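PDB 2B9S: topoisomerase I-like protein from Leishmania donovani, which probably relaxes supercoiled DNA by cutting and rejoining one strand, as type IB topoisomerases do, and is held here with nicked DNA and vanadate. Local coordinates for residues A64-H69 against P160-G165; H69-M74 against P170-L175; E83-I88 against E100-E105. All blocks are in the same frame, centred on the assembly; numbering follows the deposited sequence.

Overall arrangement
All three contacts lie on one side of the chain's centre, within the DNA-binding fragment of eukaryotic topoisomerase I. Contacts 1 and 2 have centres about 7 Å apart, share His69 and interlock along the chain, since 64-69 and 69-74 pair in the same order with 160-165 and 170-175. The centre of contact 3 is about 13 Å from each of theirs, and contact 3 is nested inside the loops both close. Helix 75-89 runs through the group: it packs beside contacts 1 and 2 and supplies residues 83-88 to contact 3. Contact 1 reaches nucleotides of DNA chains B and C and contact 2 braces its histidine, while contact 3 stays about 13 Å from the nucleic acid at its nearest atom.

Contact 1: A64-H69 against P160-G165; sequences AVMKEH and PGLFRG. With nucleotides of chain C; nucleotides of chain B.
His69 and Arg164 bring their nitrogens within 3.4 Å (His69 NE2 to Arg164 NH2) without hydrogen bonding, because the angle is poor; both lie beside a DNA phosphate, which probably offsets their closeness. His69 NE2 donates to OP1 of DA4 of chain B over 2.7 Å, with an N-H...O angle of 155° and the oxygen at the edge of the imidazole, near its plane. Arg164 NH2 stays 3.7 Å from that same OP1, a longer approach that still places its charge beside the anion. The two side chains arrive from opposite directions, the imidazole and guanidinium planes 68° apart.

Met66 meets the other terminal nitrogen of the guanidinium: its CE lies 3.3 Å from Arg164 NH1, approaching the group obliquely. The thioether chain bends at its last torsion (chi3 69°), which turns the methyl toward the arginine while Met66 SD remains 4.4 Å from Leu162 CD1. A flexible, apolar methionine suits this place between a buried leucine and a charged group. Phe77 of helix 75-89 touches both Met66 and Leu162.

Just before Arg164, Phe163 turns the edge of its ring to DA14 of chain C, its CZ 3.4 Å from OP2. The segments thus touch the backbone of DNA chains B and C: the chain B phosphate receives a directed imidazole bond and a neighbouring positive charge, consistent with binding independent of base sequence.

Contact 2: H69-M74 against P170-L175; sequences HDYYRM and PLMGKL. With nucleotides of chain B.
Met172 points its sulfur at the rim of the Tyr71 ring, a Met-aromatic contact made at the edge. Met172 SD lies 5.1 Å from the Tyr71 ring centroid and 85° off the ring normal, so it is nearly in the ring plane, where it meets the C-H groups on one side of the phenol; Met172 SD to Tyr71 CD1 is 4.0 Å. From the other segment Met74 crosses Met172 at about a right angle, and the two SD atoms come within 3.7 Å. Two methionines suit this junction because sulfur is polarisable and the unbranched chains can fit closely against an aromatic edge and each other.

The torsions explain the meeting. Met172 sets CG between its backbone N and carbonyl carbon (chi1 64°) and then bends at chi3, bringing its methyl alongside Met74 SD. Met74, by contrast, reaches out with a chain extended beyond CG.

The polar end of Tyr71 is engaged too: its OH is hydrogen-bonded to Gly165 O, away from the methionines. At its other end, the Tyr71 backbone N donates to His69 ND1 over 3.2 Å, almost straight at 170° and in the imidazole plane. With ND1 accepting, NE2 is probably the protonated nitrogen that faces the phosphate, and the bond restrains the ring's rotation.

Residues 70-73 form a 3-10 turn leading to Met74, the N-cap of helix 75-89. Across the contact, the type II turn 171-174 ends the loop that joins strand 161-162 to strand 175-176, while Val76 and Phe77 of the helix pack on Met172 and Asn80 bonds to its carbonyl.

Contact 3: E83-I88 against E100-E105; sequences ESWREI and ELCDFE
Trp85 of helix 75-89 reaches Cys102 in the edge strand 102-103 of a small three-stranded antiparallel sheet, beside strand 43-45, and Phe104 just after it. The sulfur contact is edge-on: Cys102 SG lies 3.8 Å from Trp85 CZ3, in the plane of the indole and 5.2 Å from the centroid of its six-membered ring. With CA atoms 12.0 Å apart for Trp85 and Cys102, a long side chain is needed to bridge helix and strand, and tryptophan spans the gap.

Its conformation does this by setting CG anti to the backbone N (chi1 -169°), which carries the six-membered ring outward from the helix; the second torsion then turns the indole so that its edge meets SG. Cys102 answers with SG anti to its carbonyl carbon; a small, polarisable thiol fits against the ring edge. Phe104 comes from the direction opposite to Trp85, and its CZ stands 4.1 Å from Trp85 CZ3. Their planes are inclined at 47°, an oblique meeting. Ile43 of the middle strand touches both rings, and Phe63 of helix 54-64 meets Phe104 edge-to-face. The indole's polar NE1 is hydrogen-bonded to Glu56 O of that same helix, which anchors the buried ring.

Phe104 is also the N-cap of helix 105-119. An Asx turn spans Asp103 to Glu105 as the strand gives way to the helix: Glu105 N donates to Asp103 OD1 over 3.1 Å, from the anti side, 30° out of the carboxylate plane.

Contact 1: A64-H69 against P160-G165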
# COMPACT_ATOMS: atom_id res chain seq x y z
N ALA D 64 11.85 -10.06 -22.42
CA ALA D 64 11.93 -9.56 -23.81
C ALA D 64 11.04 -8.36 -24.08
O ALA D 64 11.42 -7.43 -24.78
CB ALA D 64 11.60 -10.70 -24.83
N VAL D 65 9.84 -8.44 -23.54
CA VAL D 65 8.73 -7.50 -23.69
C VAL D 65 8.98 -6.18 -22.92
O VAL D 65 8.41 -5.12 -23.24
CB VAL D 65 7.49 -8.27 -23.18
CG1 VAL D 65 6.60 -7.46 -22.25
CG2 VAL D 65 6.73 -8.96 -24.32
N MET D 66 9.89 -6.25 -21.94
CA MET D 66 10.25 -5.09 -21.10
C MET D 66 11.43 -4.27 -21.61
O MET D 66 11.96 -3.45 -20.88
CB MET D 66 10.54 -5.55 -19.66
CG MET D 66 9.29 -5.97 -18.91
SD MET D 66 9.62 -6.34 -17.17
CE MET D 66 10.02 -4.69 -16.53
N LYS D 67 11.81 -4.47 -22.88
CA LYS D 67 12.98 -3.83 -23.53
C LYS D 67 13.10 -2.29 -23.37
O LYS D 67 14.20 -1.78 -23.24
CB LYS D 67 13.01 -4.18 -25.02
CG LYS D 67 14.31 -3.83 -25.72
CD LYS D 67 14.13 -3.87 -27.22
CE LYS D 67 15.47 -3.63 -27.95
NZ LYS D 67 15.26 -3.63 -29.44
N GLU D 68 11.98 -1.58 -23.38
CA GLU D 68 12.02 -0.12 -23.31
C GLU D 68 11.87 0.43 -21.87
O GLU D 68 11.91 1.64 -21.64
CB GLU D 68 10.98 0.48 -24.29
N HIS D 69 11.73 -0.48 -20.90
CA HIS D 69 11.56 -0.11 -19.51
C HIS D 69 12.91 0.06 -18.83
O HIS D 69 13.84 -0.67 -19.15
CB HIS D 69 10.75 -1.17 -18.75
CG HIS D 69 10.05 -0.61 -17.55
ND1 HIS D 69 10.70 -0.34 -16.37
CD2 HIS D 69 8.77 -0.21 -17.38
CE1 HIS D 69 9.85 0.21 -15.52
NE2 HIS D 69 8.66 0.28 -16.10
N PRO D 160 1.55 -14.35 -13.16
CA PRO D 160 3.00 -14.45 -13.00
C PRO D 160 3.75 -13.29 -13.68
O PRO D 160 3.27 -12.69 -14.65
CB PRO D 160 3.36 -15.79 -13.65
CG PRO D 160 2.12 -16.24 -14.42
CD PRO D 160 0.95 -15.52 -13.84
N GLY D 161 4.93 -12.96 -13.16
CA GLY D 161 5.69 -11.90 -13.76
C GLY D 161 7.01 -11.71 -13.07
O GLY D 161 7.28 -12.32 -12.04
N LEU D 162 7.84 -10.86 -13.67
CA LEU D 162 9.10 -10.44 -13.07
C LEU D 162 8.82 -9.39 -11.99
O LEU D 162 8.20 -8.36 -12.27
CB LEU D 162 10.04 -9.90 -14.17
CG LEU D 162 10.27 -10.86 -15.33
CD1 LEU D 162 11.32 -10.28 -16.37
CD2 LEU D 162 10.66 -12.26 -14.76
N PHE D 163 9.24 -9.69 -10.77
CA PHE D 163 9.00 -8.83 -9.59
C PHE D 163 9.40 -7.36 -9.75
O PHE D 163 10.58 -7.05 -9.94
CB PHE D 163 9.69 -9.41 -8.36
CG PHE D 163 9.50 -8.59 -7.10
CD1 PHE D 163 10.59 -8.01 -6.44
CD2 PHE D 163 8.23 -8.39 -6.58
CE1 PHE D 163 10.40 -7.27 -5.29
CE2 PHE D 163 8.03 -7.65 -5.42
CZ PHE D 163 9.11 -7.09 -4.78
N ARG D 164 8.42 -6.46 -9.62
CA ARG D 164 8.67 -5.03 -9.77
C ARG D 164 8.85 -4.33 -8.44
O ARG D 164 7.96 -3.64 -7.93
CB ARG D 164 7.64 -4.37 -10.70
CG ARG D 164 7.92 -4.78 -12.16
CD ARG D 164 6.69 -4.83 -13.05
NE ARG D 164 6.52 -3.58 -13.77
CZ ARG D 164 6.59 -3.42 -15.08
NH1 ARG D 164 6.84 -4.44 -15.90
NH2 ARG D 164 6.40 -2.21 -15.59
N GLY D 165 10.04 -4.51 -7.87
CA GLY D 165 10.39 -3.86 -6.63
C GLY D 165 10.67 -2.38 -6.81
O GLY D 165 11.24 -1.96 -7.81
P DA C 13 3.67 -7.50 -6.21
OP1 DA C 13 3.96 -7.93 -7.59
OP2 DA C 13 3.53 -8.49 -5.16
O5' DA C 13 4.80 -6.45 -5.74
C5' DA C 13 5.05 -5.23 -6.45
C4' DA C 13 5.25 -4.12 -5.45
O4' DA C 13 3.98 -3.62 -4.94
C3' DA C 13 6.05 -4.50 -4.20
O3' DA C 13 7.01 -3.49 -4.08
C2' DA C 13 5.00 -4.58 -3.06
C1' DA C 13 4.00 -3.52 -3.52
N9 DA C 13 2.63 -3.75 -3.06
C8 DA C 13 1.90 -4.88 -3.30
N7 DA C 13 0.71 -4.86 -2.77
C5 DA C 13 0.64 -3.60 -2.17
C6 DA C 13 -0.39 -2.96 -1.43
N6 DA C 13 -1.59 -3.51 -1.23
N1 DA C 13 -0.15 -1.73 -0.93
C2 DA C 13 1.06 -1.16 -1.17
N3 DA C 13 2.10 -1.67 -1.84
C4 DA C 13 1.83 -2.90 -2.32
P DA B 4 5.99 2.42 -14.12
OP1 DA B 4 6.86 1.25 -14.35
OP2 DA B 4 6.44 3.75 -14.57
O5' DA B 4 4.52 2.13 -14.68
C5' DA B 4 3.94 0.83 -14.53
C4' DA B 4 2.50 0.83 -15.02
O4' DA B 4 1.63 1.65 -14.22
C3' DA B 4 2.29 1.36 -16.43
O3' DA B 4 1.68 0.29 -17.06
C2' DA B 4 1.34 2.56 -16.31
C1' DA B 4 0.62 2.22 -15.02
N9 DA B 4 0.11 3.36 -14.27
C8 DA B 4 0.78 4.53 -14.04
N7 DA B 4 0.09 5.38 -13.29
C5 DA B 4 -1.10 4.71 -13.03
C6 DA B 4 -2.25 5.07 -12.31
N6 DA B 4 -2.37 6.25 -11.69
N1 DA B 4 -3.26 4.19 -12.23
C2 DA B 4 -3.13 3.00 -12.85
N3 DA B 4 -2.09 2.55 -13.57
C4 DA B 4 -1.10 3.46 -13.63
P DA C 14 8.05 -3.45 -2.87
OP1 DA C 14 9.24 -2.72 -3.35
OP2 DA C 14 8.24 -4.80 -2.36
O5' DA C 14 7.24 -2.58 -1.82
C5' DA C 14 7.26 -1.14 -1.83
C4' DA C 14 6.69 -0.68 -0.50
O4' DA C 14 5.33 -1.18 -0.32
C3' DA C 14 7.45 -1.21 0.70
O3' DA C 14 7.52 -0.17 1.66
C2' DA C 14 6.58 -2.38 1.19
C1' DA C 14 5.17 -1.82 0.95
N9 DA C 14 4.07 -2.81 0.93
C8 DA C 14 4.03 -4.07 0.37
N7 DA C 14 2.87 -4.71 0.50
C5 DA C 14 2.10 -3.81 1.24
C6 DA C 14 0.76 -3.85 1.72
N6 DA C 14 -0.09 -4.87 1.58
N1 DA C 14 0.31 -2.78 2.41
C2 DA C 14 1.11 -1.71 2.57
N3 DA C 14 2.37 -1.56 2.14
C4 DA C 14 2.81 -2.65 1.49

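Contact 2: H69-M74 against P170-L175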
# COMPACT_ATOMS: atom_id res chain seq x y z
N HIS D 69 11.73 -0.48 -20.90
CA HIS D 69 11.56 -0.11 -19.51
C HIS D 69 12.91 0.06 -18.83
O HIS D 69 13.84 -0.67 -19.15
CB HIS D 69 10.75 -1.17 -18.75
CG HIS D 69 10.05 -0.61 -17.55
ND1 HIS D 69 10.70 -0.34 -16.37
CD2 HIS D 69 8.77 -0.21 -17.38
CE1 HIS D 69 9.85 0.21 -15.52
NE2 HIS D 69 8.66 0.28 -16.10
N ASP D 70 13.00 1.00 -17.89
CA ASP D 70 14.22 1.23 -17.08
C ASP D 70 14.73 -0.01 -16.35
O ASP D 70 15.93 -0.19 -16.21
CB ASP D 70 14.00 2.34 -16.03
CG ASP D 70 13.87 3.75 -16.64
OD1 ASP D 70 14.09 3.92 -17.86
OD2 ASP D 70 13.53 4.69 -15.89
N TYR D 71 13.82 -0.85 -15.87
CA TYR D 71 14.17 -2.13 -15.24
C TYR D 71 15.11 -2.99 -16.08
O TYR D 71 16.05 -3.61 -15.56
CB TYR D 71 12.90 -2.96 -14.97
CG TYR D 71 12.17 -2.66 -13.69
CD1 TYR D 71 12.82 -2.70 -12.45
CD2 TYR D 71 10.79 -2.41 -13.71
CE1 TYR D 71 12.12 -2.46 -11.24
CE2 TYR D 71 10.08 -2.16 -12.51
CZ TYR D 71 10.75 -2.20 -11.28
OH TYR D 71 10.05 -1.97 -10.10
N TYR D 72 14.84 -3.03 -17.39
CA TYR D 72 15.56 -3.89 -18.35
C TYR D 72 17.06 -3.65 -18.39
O TYR D 72 17.82 -4.56 -18.70
CB TYR D 72 14.98 -3.63 -19.75
CG TYR D 72 15.34 -4.64 -20.83
CD1 TYR D 72 16.40 -4.40 -21.73
CD2 TYR D 72 14.57 -5.78 -21.01
CE1 TYR D 72 16.70 -5.31 -22.75
CE2 TYR D 72 14.84 -6.68 -22.02
CZ TYR D 72 15.90 -6.45 -22.89
OH TYR D 72 16.14 -7.38 -23.88
N ARG D 73 17.46 -2.41 -18.08
CA ARG D 73 18.84 -1.98 -18.08
C ARG D 73 19.47 -1.94 -16.68
O ARG D 73 20.62 -1.56 -16.54
CB ARG D 73 18.95 -0.61 -18.76
N MET D 74 18.73 -2.32 -15.65
CA MET D 74 19.27 -2.39 -14.29
C MET D 74 19.96 -3.72 -14.04
O MET D 74 19.38 -4.77 -14.30
CB MET D 74 18.16 -2.19 -13.26
CG MET D 74 17.53 -0.82 -13.30
SD MET D 74 16.28 -0.62 -12.02
CE MET D 74 15.45 0.83 -12.66
N PRO D 170 16.57 -5.56 -3.75
CA PRO D 170 17.54 -6.60 -4.15
C PRO D 170 16.94 -7.79 -4.93
O PRO D 170 17.71 -8.53 -5.57
CB PRO D 170 18.17 -7.07 -2.82
CG PRO D 170 17.50 -6.33 -1.74
CD PRO D 170 16.37 -5.52 -2.29
N LEU D 171 15.61 -7.94 -4.91
CA LEU D 171 14.91 -9.03 -5.59
C LEU D 171 14.16 -8.57 -6.85
O LEU D 171 13.41 -9.34 -7.44
CB LEU D 171 13.93 -9.78 -4.64
CG LEU D 171 14.36 -10.32 -3.25
CD1 LEU D 171 13.26 -11.13 -2.57
CD2 LEU D 171 15.64 -11.17 -3.32
N MET D 172 14.35 -7.31 -7.28
CA MET D 172 13.70 -6.88 -8.52
C MET D 172 14.16 -7.83 -9.67
O MET D 172 15.33 -8.25 -9.71
CB MET D 172 14.01 -5.42 -8.84
CG MET D 172 15.48 -5.14 -9.12
SD MET D 172 15.75 -3.54 -9.89
CE MET D 172 15.20 -2.43 -8.59
N GLY D 173 13.22 -8.21 -10.54
CA GLY D 173 13.50 -9.12 -11.66
C GLY D 173 13.22 -10.58 -11.37
O GLY D 173 13.08 -11.37 -12.29
N LYS D 174 13.18 -10.95 -10.09
CA LYS D 174 12.87 -12.32 -9.70
C LYS D 174 11.47 -12.75 -10.16
O LYS D 174 10.52 -11.95 -10.18
CB LYS D 174 13.01 -12.47 -8.19
CG LYS D 174 12.83 -13.90 -7.66
CD LYS D 174 12.90 -13.85 -6.17
CE LYS D 174 13.41 -15.14 -5.59
NZ LYS D 174 12.33 -16.05 -5.24
N LEU D 175 11.35 -14.03 -10.56
CA LEU D 175 10.07 -14.55 -11.00
C LEU D 175 9.05 -14.74 -9.87
O LEU D 175 9.31 -15.45 -8.87
CB LEU D 175 10.22 -15.84 -11.83
CG LEU D 175 8.99 -16.57 -12.41
CD1 LEU D 175 8.23 -15.73 -13.40
CD2 LEU D 175 9.36 -17.93 -13.04
P DA B 4 5.99 2.42 -14.12
OP1 DA B 4 6.86 1.25 -14.35
OP2 DA B 4 6.44 3.75 -14.57
O5' DA B 4 4.52 2.13 -14.68
C5' DA B 4 3.94 0.83 -14.53
C4' DA B 4 2.50 0.83 -15.02
O4' DA B 4 1.63 1.65 -14.22
C3' DA B 4 2.29 1.36 -16.43
O3' DA B 4 1.68 0.29 -17.06
C2' DA B 4 1.34 2.56 -16.31
C1' DA B 4 0.62 2.22 -15.02
N9 DA B 4 0.11 3.36 -14.27
C8 DA B 4 0.78 4.53 -14.04
N7 DA B 4 0.09 5.38 -13.29
C5 DA B 4 -1.10 4.71 -13.03
C6 DA B 4 -2.25 5.07 -12.31
N6 DA B 4 -2.37 6.25 -11.69
N1 DA B 4 -3.26 4.19 -12.23
C2 DA B 4 -3.13 3.00 -12.85
N3 DA B 4 -2.09 2.55 -13.57
C4 DA B 4 -1.10 3.46 -13.63

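Contact 3: E83-I88 against E100-E105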
# COMPACT_ATOMS: atom_id res chain seq x y z
N GLU D 83 18.76 -15.64 -13.20
CA GLU D 83 18.79 -16.71 -12.21
C GLU D 83 17.47 -17.46 -12.18
O GLU D 83 17.46 -18.68 -12.22
CB GLU D 83 19.17 -16.17 -10.80
N SER D 84 16.36 -16.74 -12.15
CA SER D 84 15.04 -17.35 -12.22
C SER D 84 14.85 -18.18 -13.49
O SER D 84 14.37 -19.31 -13.42
CB SER D 84 13.93 -16.29 -12.12
OG SER D 84 13.80 -15.80 -10.80
N TRP D 85 15.25 -17.61 -14.63
CA TRP D 85 15.09 -18.25 -15.93
C TRP D 85 15.92 -19.52 -16.06
O TRP D 85 15.43 -20.54 -16.54
CB TRP D 85 15.43 -17.25 -17.04
CG TRP D 85 15.05 -17.69 -18.41
CD1 TRP D 85 13.92 -18.38 -18.78
CD2 TRP D 85 15.79 -17.45 -19.62
NE1 TRP D 85 13.93 -18.60 -20.14
CE2 TRP D 85 15.06 -18.04 -20.68
CE3 TRP D 85 17.02 -16.82 -19.90
CZ2 TRP D 85 15.50 -17.99 -22.01
CZ3 TRP D 85 17.46 -16.79 -21.23
CH2 TRP D 85 16.70 -17.36 -22.27
N ARG D 86 17.18 -19.44 -15.63
CA ARG D 86 18.11 -20.58 -15.54
C ARG D 86 17.65 -21.74 -14.64
O ARG D 86 17.99 -22.89 -14.92
CB ARG D 86 19.48 -20.11 -15.05
CG ARG D 86 20.33 -19.38 -16.08
CD ARG D 86 20.85 -20.28 -17.20
NE ARG D 86 21.66 -21.39 -16.70
CZ ARG D 86 22.98 -21.35 -16.46
NH1 ARG D 86 23.68 -20.24 -16.64
NH2 ARG D 86 23.60 -22.43 -16.01
N GLU D 87 16.94 -21.45 -13.55
CA GLU D 87 16.35 -22.50 -12.71
C GLU D 87 15.40 -23.39 -13.51
O GLU D 87 15.29 -24.59 -13.25
CB GLU D 87 15.52 -21.91 -11.57
CG GLU D 87 16.26 -21.44 -10.36
CD GLU D 87 15.29 -20.97 -9.28
OE1 GLU D 87 15.50 -19.86 -8.73
OE2 GLU D 87 14.30 -21.71 -9.01
N ILE D 88 14.68 -22.77 -14.45
CA ILE D 88 13.76 -23.47 -15.33
C ILE D 88 14.55 -24.19 -16.42
O ILE D 88 14.36 -25.40 -16.64
CB ILE D 88 12.70 -22.50 -15.92
CG1 ILE D 88 11.84 -21.90 -14.79
CG2 ILE D 88 11.81 -23.22 -16.97
CD1 ILE D 88 11.08 -20.63 -15.17
N GLU D 100 24.18 -11.75 -21.71
CA GLU D 100 24.75 -10.85 -22.72
C GLU D 100 24.67 -11.46 -24.13
O GLU D 100 24.51 -10.74 -25.12
CB GLU D 100 26.22 -10.49 -22.35
N LEU D 101 24.75 -12.78 -24.20
CA LEU D 101 24.74 -13.52 -25.47
C LEU D 101 23.34 -13.95 -25.93
O LEU D 101 23.21 -14.58 -26.98
CB LEU D 101 25.66 -14.75 -25.37
CG LEU D 101 27.15 -14.46 -25.16
CD1 LEU D 101 27.92 -15.77 -25.20
CD2 LEU D 101 27.68 -13.50 -26.22
N CYS D 102 22.30 -13.60 -25.16
CA CYS D 102 20.92 -13.90 -25.52
C CYS D 102 20.34 -12.78 -26.35
O CYS D 102 20.39 -11.63 -25.93
CB CYS D 102 20.04 -14.05 -24.28
SG CYS D 102 20.45 -15.37 -23.17
N ASP D 103 19.76 -13.09 -27.50
CA ASP D 103 19.11 -12.09 -28.33
C ASP D 103 17.61 -12.36 -28.37
O ASP D 103 17.16 -13.33 -28.97
CB ASP D 103 19.71 -12.14 -29.73
CG ASP D 103 19.27 -10.99 -30.63
OD1 ASP D 103 18.28 -10.29 -30.33
OD2 ASP D 103 19.93 -10.81 -31.66
N PHE D 104 16.85 -11.48 -27.74
CA PHE D 104 15.41 -11.62 -27.58
C PHE D 104 14.60 -10.93 -28.64
O PHE D 104 13.39 -10.86 -28.54
CB PHE D 104 14.98 -11.05 -26.23
CG PHE D 104 15.56 -11.77 -25.05
CD1 PHE D 104 14.92 -12.89 -24.52
CD2 PHE D 104 16.74 -11.29 -24.43
CE1 PHE D 104 15.45 -13.55 -23.42
CE2 PHE D 104 17.28 -11.96 -23.31
CZ PHE D 104 16.63 -13.09 -22.81
N GLU D 105 15.28 -10.44 -29.67
CA GLU D 105 14.65 -9.58 -30.68
C GLU D 105 13.44 -10.19 -31.44
O GLU D 105 12.43 -9.51 -31.63
CB GLU D 105 15.72 -9.01 -31.63
CG GLU D 105 15.29 -7.79 -32.44
CD GLU D 105 14.79 -6.59 -31.57
OE1 GLU D 105 15.05 -6.52 -30.34
OE2 GLU D 105 14.14 -5.70 -32.15